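Local coordinates for protein prephenate dehydrogenase (Aquifex aeolicus, PDB 2G5C) that probably oxidises prephenate with NAD+, releasing carbon dioxide to give 4-hydroxyphenylpyruvate, a step in tyrosine biosynthesis, at residues F61-V66 against Y84-D89; V160-D163 against V167-Y170; A193-L198 against D207-P212. All coordinates share one frame; numbering follows the deposited sequence.

Contact 1. Residues F61-V66 against Y84-D89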
loop_
_atom_site.group_PDB
_atom_site.type_symbol
_atom_site.label_atom_id
_atom_site.label_comp_id
_atom_site.label_asym_id
_atom_site.label_seq_id
_atom_site.Cartn_x
_atom_site.Cartn_y
_atom_site.Cartn_z
ATOM N N PHE A 61 38.909 -14.177 -16.608
ATOM C CA PHE A 61 38.669 -12.785 -16.239
ATOM C C PHE A 61 39.457 -12.428 -14.984
ATOM O O PHE A 61 39.627 -11.248 -14.669
ATOM C CB PHE A 61 37.181 -12.552 -15.948
ATOM C CG PHE A 61 36.256 -12.936 -17.073
ATOM C CD1 PHE A 61 34.891 -13.083 -16.834
ATOM C CD2 PHE A 61 36.733 -13.125 -18.365
ATOM C CE1 PHE A 61 34.010 -13.412 -17.861
ATOM C CE2 PHE A 61 35.859 -13.455 -19.404
ATOM C CZ PHE A 61 34.493 -13.598 -19.148
ATOM N N SER A 62 39.925 -13.451 -14.270
ATOM C CA SER A 62 40.676 -13.267 -13.028
ATOM C C SER A 62 40.118 -12.084 -12.241
ATOM O O SER A 62 40.814 -11.107 -11.983
ATOM C CB SER A 62 42.160 -13.043 -13.326
ATOM O OG SER A 62 42.356 -11.852 -14.064
ATOM N N PRO A 63 38.840 -12.161 -11.847
ATOM C CA PRO A 63 38.208 -11.075 -11.091
ATOM C C PRO A 63 38.713 -10.941 -9.662
ATOM O O PRO A 63 38.966 -11.938 -8.987
ATOM C CB PRO A 63 36.729 -11.437 -11.152
ATOM C CG PRO A 63 36.761 -12.934 -11.139
ATOM C CD PRO A 63 37.888 -13.262 -12.092
ATOM N N ASP A 64 38.870 -9.700 -9.209
ATOM C CA ASP A 64 39.323 -9.450 -7.847
ATOM C C ASP A 64 38.222 -8.781 -7.023
ATOM O O ASP A 64 38.376 -8.551 -5.823
ATOM C CB ASP A 64 40.594 -8.598 -7.851
ATOM C CG ASP A 64 40.499 -7.396 -8.765
ATOM O OD1 ASP A 64 41.535 -6.723 -8.950
ATOM O OD2 ASP A 64 39.402 -7.123 -9.296
ATOM N N PHE A 65 37.106 -8.482 -7.682
ATOM C CA PHE A 65 35.958 -7.861 -7.030
ATOM C C PHE A 65 34.707 -8.504 -7.628
ATOM O O PHE A 65 34.433 -8.346 -8.810
ATOM C CB PHE A 65 35.945 -6.353 -7.295
ATOM C CG PHE A 65 34.977 -5.597 -6.434
ATOM C CD1 PHE A 65 35.325 -5.222 -5.141
ATOM C CD2 PHE A 65 33.703 -5.290 -6.903
ATOM C CE1 PHE A 65 34.416 -4.551 -4.324
ATOM C CE2 PHE A 65 32.785 -4.621 -6.093
ATOM C CZ PHE A 65 33.141 -4.250 -4.802
ATOM N N VAL A 66 33.955 -9.231 -6.812
ATOM C CA VAL A 66 32.762 -9.910 -7.295
ATOM C C VAL A 66 31.473 -9.447 -6.613
ATOM O O VAL A 66 31.407 -9.343 -5.391
ATOM C CB VAL A 66 32.910 -11.437 -7.115
ATOM C CG1 VAL A 66 31.705 -12.159 -7.694
ATOM C CG2 VAL A 66 34.194 -11.910 -7.793
ATOM N N TYR A 84 37.457 -22.049 -5.477
ATOM C CA TYR A 84 38.668 -22.601 -6.076
ATOM C C TYR A 84 39.057 -21.941 -7.397
ATOM O O TYR A 84 40.066 -22.296 -8.005
ATOM C CB TYR A 84 38.533 -24.117 -6.256
ATOM C CG TYR A 84 37.267 -24.570 -6.940
ATOM C CD1 TYR A 84 37.019 -24.258 -8.276
ATOM C CD2 TYR A 84 36.324 -25.338 -6.255
ATOM C CE1 TYR A 84 35.861 -24.701 -8.919
ATOM C CE2 TYR A 84 35.163 -25.788 -6.887
ATOM C CZ TYR A 84 34.940 -25.467 -8.219
ATOM O OH TYR A 84 33.801 -25.916 -8.852
ATOM N N ILE A 85 38.261 -20.972 -7.834
ATOM C CA ILE A 85 38.544 -20.256 -9.072
ATOM C C ILE A 85 39.196 -18.922 -8.731
ATOM O O ILE A 85 40.185 -18.522 -9.341
ATOM C CB ILE A 85 37.250 -19.978 -9.866
ATOM C CG1 ILE A 85 36.590 -21.297 -10.265
ATOM C CG2 ILE A 85 37.560 -19.139 -11.096
ATOM C CD1 ILE A 85 35.195 -21.128 -10.820
ATOM N N LEU A 86 38.637 -18.239 -7.739
ATOM C CA LEU A 86 39.154 -16.939 -7.327
ATOM C C LEU A 86 40.410 -17.074 -6.485
ATOM O O LEU A 86 40.568 -18.044 -5.745
ATOM C CB LEU A 86 38.097 -16.184 -6.510
ATOM C CG LEU A 86 36.741 -15.917 -7.167
ATOM C CD1 LEU A 86 35.776 -15.301 -6.145
ATOM C CD2 LEU A 86 36.936 -14.998 -8.358
ATOM N N SER A 87 41.298 -16.097 -6.596
ATOM C CA SER A 87 42.512 -16.108 -5.798
ATOM C C SER A 87 42.086 -15.610 -4.422
ATOM O O SER A 87 41.043 -14.963 -4.291
ATOM C CB SER A 87 43.558 -15.163 -6.388
ATOM O OG SER A 87 43.193 -13.811 -6.181
ATOM N N GLU A 88 42.883 -15.914 -3.402
ATOM C CA GLU A 88 42.580 -15.496 -2.037
ATOM C C GLU A 88 42.630 -13.974 -1.900
ATOM O O GLU A 88 42.275 -13.421 -0.862
ATOM C CB GLU A 88 43.582 -16.124 -1.062
ATOM C CG GLU A 88 43.710 -17.636 -1.163
ATOM C CD GLU A 88 42.406 -18.362 -0.887
ATOM O OE1 GLU A 88 41.796 -18.124 0.178
ATOM O OE2 GLU A 88 41.992 -19.180 -1.738
ATOM N N ASP A 89 43.070 -13.304 -2.956
ATOM C CA ASP A 89 43.191 -11.851 -2.967
ATOM C C ASP A 89 41.894 -11.160 -3.419
ATOM O O ASP A 89 41.764 -9.936 -3.331
ATOM C CB ASP A 89 44.363 -11.473 -3.888
ATOM C CG ASP A 89 44.612 -9.976 -3.959
ATOM O OD1 ASP A 89 44.165 -9.237 -3.053
ATOM O OD2 ASP A 89 45.281 -9.541 -4.924
HETATM O O HOH W 1 40.782 -14.003 -9.187
#
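The pyrrolidine ring of Pro63 takes one methyl of Leu86 over the corner of its face. Leu86 CD2 stands almost straight above Pro63 CG at 3.5 Å, a tight fit for two carbons. It comes from the side of the ring that carries the carbonyl group, and the C-gamma endo pucker tips CG up toward it. The same methyl also lies 3.7 Å from Pro63 O, so it touches both the ring and the carbonyl. The two side chains run at about a right angle to each other. The other methyl of Leu86 works deeper: CD1 meets Val66 CG2 at 4.1 Å, with CD2 only slightly farther from that valine methyl. With CG anti to the carbonyl carbon (chi1 -58°), the branched end of Leu86 is carried toward Pro63 and Val66.

Polar contact between the two segments is indirect. A water donates to Pro63 O at 2.8 Å and accepts a weak bond from Ser87 N at 3.4 Å, bridging the two loops beside the leucine. Ser87 OG then accepts from Asp89 N, 3.3 Å away, in an ST turn that shapes the chain just beyond. The Asp64 and Asp89 carboxylates stay apart, and that of Asp64 is taken up by the backbone N of Asn3.

All this sits at one end of a Rossmann-type beta-alpha-beta unit, where the loop entering strand 65-68 meets the turn leaving helix 72-85. Strand 65-68 runs between strands 3-7 and 91-94. Leu5 lies against both Pro63 and Val66, Val7 against Val66, and Val92 of the next strand packs on both Val66 and Leu86, so the leucine packs among the apolar side chains of this face of the sheet.

Contact 2. Residues V160-D163 against V167-Y170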
loop_
_atom_site.group_PDB
_atom_site.type_symbol
_atom_site.label_atom_id
_atom_site.label_comp_id
_atom_site.label_asym_id
_atom_site.label_seq_id
_atom_site.Cartn_x
_atom_site.Cartn_y
_atom_site.Cartn_z
ATOM N N VAL A 160 33.034 1.768 -2.158
ATOM C CA VAL A 160 32.496 1.534 -3.494
ATOM C C VAL A 160 31.024 1.929 -3.562
ATOM O O VAL A 160 30.606 2.661 -4.460
ATOM C CB VAL A 160 32.627 0.052 -3.900
ATOM C CG1 VAL A 160 32.072 -0.155 -5.304
ATOM C CG2 VAL A 160 34.084 -0.376 -3.836
ATOM N N TRP A 161 30.237 1.435 -2.612
ATOM C CA TRP A 161 28.816 1.757 -2.571
ATOM C C TRP A 161 28.615 3.266 -2.477
ATOM O O TRP A 161 27.749 3.829 -3.143
ATOM C CB TRP A 161 28.160 1.067 -1.380
ATOM C CG TRP A 161 27.809 -0.366 -1.640
ATOM C CD1 TRP A 161 28.220 -1.452 -0.925
ATOM C CD2 TRP A 161 26.912 -0.861 -2.643
ATOM N NE1 TRP A 161 27.629 -2.592 -1.414
ATOM C CE2 TRP A 161 26.821 -2.257 -2.468
ATOM C CE3 TRP A 161 26.175 -0.259 -3.673
ATOM C CZ2 TRP A 161 26.018 -3.067 -3.285
ATOM C CZ3 TRP A 161 25.379 -1.061 -4.484
ATOM C CH2 TRP A 161 25.307 -2.449 -4.283
ATOM N N GLU A 162 29.422 3.916 -1.647
ATOM C CA GLU A 162 29.331 5.361 -1.482
ATOM C C GLU A 162 29.681 6.057 -2.795
ATOM O O GLU A 162 29.149 7.123 -3.100
ATOM C CB GLU A 162 30.281 5.832 -0.375
ATOM C CG GLU A 162 30.044 5.155 0.965
ATOM C CD GLU A 162 30.927 5.703 2.071
ATOM O OE1 GLU A 162 32.167 5.602 1.965
ATOM O OE2 GLU A 162 30.374 6.235 3.053
ATOM N N ASP A 163 30.574 5.448 -3.569
ATOM C CA ASP A 163 30.986 6.016 -4.848
ATOM C C ASP A 163 29.855 5.986 -5.863
ATOM O O ASP A 163 29.881 6.711 -6.856
ATOM C CB ASP A 163 32.203 5.272 -5.400
ATOM C CG ASP A 163 33.496 5.677 -4.709
ATOM O OD1 ASP A 163 33.834 6.880 -4.750
ATOM O OD2 ASP A 163 34.173 4.801 -4.127
ATOM N N VAL A 167 24.306 5.196 0.723
ATOM C CA VAL A 167 24.468 5.672 2.094
ATOM C C VAL A 167 24.582 4.427 2.967
ATOM O O VAL A 167 23.580 3.798 3.306
ATOM C CB VAL A 167 23.252 6.513 2.546
ATOM C CG1 VAL A 167 23.415 6.934 3.999
ATOM C CG2 VAL A 167 23.116 7.738 1.658
ATOM N N VAL A 168 25.811 4.086 3.334
ATOM C CA VAL A 168 26.080 2.887 4.113
ATOM C C VAL A 168 25.922 2.962 5.628
ATOM O O VAL A 168 26.242 3.969 6.263
ATOM C CB VAL A 168 27.503 2.367 3.802
ATOM C CG1 VAL A 168 27.755 1.045 4.514
ATOM C CG2 VAL A 168 27.672 2.214 2.303
ATOM N N GLU A 169 25.421 1.864 6.188
ATOM C CA GLU A 169 25.223 1.703 7.622
ATOM C C GLU A 169 25.401 0.212 7.886
ATOM O O GLU A 169 25.216 -0.602 6.980
ATOM C CB GLU A 169 23.822 2.172 8.042
ATOM C CG GLU A 169 22.678 1.538 7.280
ATOM C CD GLU A 169 21.324 2.103 7.681
ATOM O OE1 GLU A 169 20.903 1.892 8.840
ATOM O OE2 GLU A 169 20.681 2.766 6.839
ATOM N N TYR A 170 25.767 -0.150 9.112
ATOM C CA TYR A 170 25.994 -1.552 9.441
ATOM C C TYR A 170 24.946 -2.180 10.345
ATOM O O TYR A 170 24.396 -1.527 11.224
ATOM C CB TYR A 170 27.370 -1.734 10.099
ATOM C CG TYR A 170 28.541 -1.184 9.309
ATOM C CD1 TYR A 170 28.533 -1.182 7.913
ATOM C CD2 TYR A 170 29.676 -0.698 9.960
ATOM C CE1 TYR A 170 29.621 -0.713 7.187
ATOM C CE2 TYR A 170 30.771 -0.228 9.243
ATOM C CZ TYR A 170 30.736 -0.238 7.858
ATOM O OH TYR A 170 31.818 0.222 7.141
#
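Val168 reaches the helix with a single methyl, CG2, which rests against the start of two successive side chains, Trp161 and Glu162. The apolar touch is with Trp161: its CB lies 3.9 Å from Val168 CG2. Val168 has CG1 anti to the backbone N (chi1 -175°), which places CG2 anti to the carbonyl carbon as the branch facing the helix. Leu143 and Lys158 also pack on this valine.

The second touch uses the aliphatic part of an acidic residue. Glu162 CG approaches the same methyl to 4.0 Å, the two side chains crossing at about a right angle, and the glutamate chain then runs on, extended, to its carboxylate on the exposed side.

Aromatic interactions belong to the other end of Trp161. Although its CB faces the strand, the indole turns away from it into the interior, where it meets Tyr136 and Phe16 edge-to-face and lies against Val141 and Met67.

Backbone bonding goes to other parts of the fold. Val167 and Glu169 pair with strand 140-143, the parallel neighbour of strand 167-170, while helix 151-163 makes the crossover between them in a beta-alpha-beta unit. Strand 167-170 is the outermost strand on this side of the sheet within the chain.

The chemistry across the contact is thus carbon on carbon, small in area and without a directional bond between helix and strand. It probably contributes only dispersion and the exclusion of water, with the valine between the buried tryptophan and the exposed glutamate; the strand finds its directional bonds in strand 140-143 instead.

Contact 3. Residues A193-L198 against D207-P212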
loop_
_atom_site.group_PDB
_atom_site.type_symbol
_atom_site.label_atom_id
_atom_site.label_comp_id
_atom_site.label_asym_id
_atom_site.label_seq_id
_atom_site.Cartn_x
_atom_site.Cartn_y
_atom_site.Cartn_z
ATOM N N ALA A 193 -1.814 -12.214 0.898
ATOM C CA ALA A 193 -2.981 -12.733 1.601
ATOM C C ALA A 193 -4.250 -11.948 1.260
ATOM O O ALA A 193 -5.326 -12.523 1.156
ATOM C CB ALA A 193 -2.743 -12.711 3.108
ATOM N N LEU A 194 -4.120 -10.632 1.112
ATOM C CA LEU A 194 -5.260 -9.779 0.757
ATOM C C LEU A 194 -5.812 -10.206 -0.606
ATOM O O LEU A 194 -7.029 -10.254 -0.810
ATOM C CB LEU A 194 -4.834 -8.305 0.664
ATOM C CG LEU A 194 -5.306 -7.273 1.689
ATOM C CD1 LEU A 194 -6.800 -7.444 1.951
ATOM C CD2 LEU A 194 -4.507 -7.418 2.968
ATOM N N VAL A 195 -4.905 -10.484 -1.541
ATOM C CA VAL A 195 -5.294 -10.918 -2.879
ATOM C C VAL A 195 -6.034 -12.247 -2.761
ATOM O O VAL A 195 -7.090 -12.426 -3.361
ATOM C CB VAL A 195 -4.059 -11.091 -3.808
ATOM C CG1 VAL A 195 -4.482 -11.727 -5.137
ATOM C CG2 VAL A 195 -3.407 -9.731 -4.070
ATOM N N ASP A 196 -5.495 -13.174 -1.973
ATOM C CA ASP A 196 -6.156 -14.464 -1.812
ATOM C C ASP A 196 -7.552 -14.243 -1.243
ATOM O O ASP A 196 -8.517 -14.905 -1.645
ATOM C CB ASP A 196 -5.355 -15.370 -0.875
ATOM C CG ASP A 196 -5.922 -16.770 -0.803
ATOM O OD1 ASP A 196 -5.801 -17.506 -1.810
ATOM O OD2 ASP A 196 -6.496 -17.131 0.250
ATOM N N THR A 197 -7.663 -13.291 -0.322
ATOM C CA THR A 197 -8.936 -12.976 0.320
ATOM C C THR A 197 -9.990 -12.487 -0.671
ATOM O O THR A 197 -11.137 -12.934 -0.638
ATOM C CB THR A 197 -8.765 -11.891 1.415
ATOM O OG1 THR A 197 -7.785 -12.314 2.369
ATOM C CG2 THR A 197 -10.081 -11.659 2.139
ATOM N N LEU A 198 -9.608 -11.552 -1.539
ATOM C CA LEU A 198 -10.543 -11.028 -2.526
ATOM C C LEU A 198 -10.977 -12.148 -3.461
ATOM O O LEU A 198 -12.123 -12.181 -3.901
ATOM C CB LEU A 198 -9.908 -9.877 -3.315
ATOM C CG LEU A 198 -10.136 -8.470 -2.739
ATOM C CD1 LEU A 198 -9.850 -8.437 -1.247
ATOM C CD2 LEU A 198 -9.244 -7.485 -3.470
ATOM N N ASP A 207 -17.457 -9.376 -8.287
ATOM C CA ASP A 207 -16.030 -9.612 -8.473
ATOM C C ASP A 207 -15.366 -8.459 -7.723
ATOM O O ASP A 207 -15.344 -7.322 -8.208
ATOM C CB ASP A 207 -15.677 -9.548 -9.964
ATOM C CG ASP A 207 -14.186 -9.670 -10.222
ATOM O OD1 ASP A 207 -13.402 -9.748 -9.251
ATOM O OD2 ASP A 207 -13.793 -9.686 -11.408
ATOM N N LEU A 208 -14.834 -8.756 -6.540
ATOM C CA LEU A 208 -14.211 -7.738 -5.696
ATOM C C LEU A 208 -13.038 -6.969 -6.317
ATOM O O LEU A 208 -12.751 -5.840 -5.913
ATOM C CB LEU A 208 -13.789 -8.362 -4.358
ATOM C CG LEU A 208 -14.944 -8.926 -3.517
ATOM C CD1 LEU A 208 -14.402 -9.532 -2.226
ATOM C CD2 LEU A 208 -15.955 -7.826 -3.200
ATOM N N PHE A 209 -12.370 -7.557 -7.305
ATOM C CA PHE A 209 -11.241 -6.871 -7.926
ATOM C C PHE A 209 -11.661 -5.652 -8.748
ATOM O O PHE A 209 -10.825 -4.838 -9.142
ATOM C CB PHE A 209 -10.428 -7.849 -8.789
ATOM C CG PHE A 209 -9.637 -8.841 -7.982
ATOM C CD1 PHE A 209 -10.089 -10.147 -7.817
ATOM C CD2 PHE A 209 -8.460 -8.452 -7.343
ATOM C CE1 PHE A 209 -9.376 -11.052 -7.022
ATOM C CE2 PHE A 209 -7.739 -9.348 -6.545
ATOM C CZ PHE A 209 -8.199 -10.650 -6.385
ATOM N N LYS A 210 -12.961 -5.524 -8.988
ATOM C CA LYS A 210 -13.485 -4.398 -9.752
ATOM C C LYS A 210 -13.580 -3.116 -8.925
ATOM O O LYS A 210 -13.971 -2.076 -9.448
ATOM C CB LYS A 210 -14.869 -4.737 -10.316
ATOM C CG LYS A 210 -14.848 -5.785 -11.420
ATOM C CD LYS A 210 -16.205 -5.920 -12.088
ATOM C CE LYS A 210 -16.120 -6.850 -13.296
ATOM N NZ LYS A 210 -17.433 -7.015 -13.978
ATOM N N TYR A 211 -13.215 -3.185 -7.645
ATOM C CA TYR A 211 -13.292 -2.008 -6.774
ATOM C C TYR A 211 -12.009 -1.756 -5.983
ATOM O O TYR A 211 -11.950 -2.018 -4.781
ATOM C CB TYR A 211 -14.472 -2.163 -5.811
ATOM C CG TYR A 211 -15.736 -2.555 -6.522
ATOM C CD1 TYR A 211 -16.051 -3.897 -6.731
ATOM C CD2 TYR A 211 -16.572 -1.589 -7.072
ATOM C CE1 TYR A 211 -17.164 -4.265 -7.479
ATOM C CE2 TYR A 211 -17.687 -1.944 -7.822
ATOM C CZ TYR A 211 -17.976 -3.285 -8.023
ATOM O OH TYR A 211 -19.074 -3.647 -8.773
ATOM N N PRO A 212 -10.968 -1.229 -6.650
ATOM C CA PRO A 212 -9.670 -0.935 -6.030
ATOM C C PRO A 212 -9.521 0.467 -5.438
ATOM O O PRO A 212 -8.515 0.764 -4.792
ATOM C CB PRO A 212 -8.703 -1.146 -7.180
ATOM C CG PRO A 212 -9.474 -0.544 -8.321
ATOM C CD PRO A 212 -10.871 -1.122 -8.119
#
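Phe209 has CG anti to its carbonyl carbon (chi1 -72°), and this lays the ring against the helix beside Leu198, whose own chi1 of -91° turns its branched end along the ring. Leu198 CB sits over one face of the ring, 4.0 Å from the centroid and 26° off the normal, a CH-pi contact displaced toward the rim. There Leu198 CB comes to 3.6 Å from Phe209 CZ. Farther along the same leucine, CD2 lies 3.9 Å from Phe209 CE2. At the edge of the ring, near its plane, Val195 O approaches Phe209 CZ to 3.7 Å, and the CG1 methyl of Val195 stands near that same carbon.

Leu208 grips Leu198 as well. Its CB is 4.0 Å from Leu198 CG, while its CD1 packs on the backbone at Leu198 O.

These contacts fold the loop back onto the long helix 173-201 of the dimerisation domain. Residues 208-210 form a short 3-10 turn, entered through an Asx turn in which Asp207 OD1 accepts from Phe209 N at 3.1 Å, met from above the carboxylate plane. Ser202 OG joins the two segments further, bonding to both Leu198 O and Leu208 N. Were Phe209 cut back to an alanine, Leu198 CB would probably be left without its CH-pi partner, and a gap would be likely to open beside Leu198 and Val195.

Within the helix, Thr197 OG1 bonds to Ala193 O at 2.7 Å from the face of that carbonyl opposite to the one used by Thr197 N. The second subunit closes over the region: Asp207 OD2 makes a salt bridge with Arg278 of that subunit, and Asp196 OD2 a hydrogen bond with its Ser251.

How the contacts relate
Contacts 1 and 2 belong to the same sheet of the nucleotide-binding domain, their centres about 22 Å apart, and they touch directly where Phe65 CZ packs on Val160 CG2 at 4.1 Å. Both stand back from the cofactor: the side chain of Val66 is about 10 Å from the bound NAD and that of Trp161 about 9 Å, with Met12, an NAD-binding residue, about 6 Å from the tryptophan side chain. Contact 3 lies in the dimerisation domain, its centre about 49 Å from that of contact 1 and about 40 Å from that of contact 2. Across the dimer contacts 2 and 3 do meet: Tyr211 OH of one subunit hydrogen-bonds to Glu169 OE1 of the other.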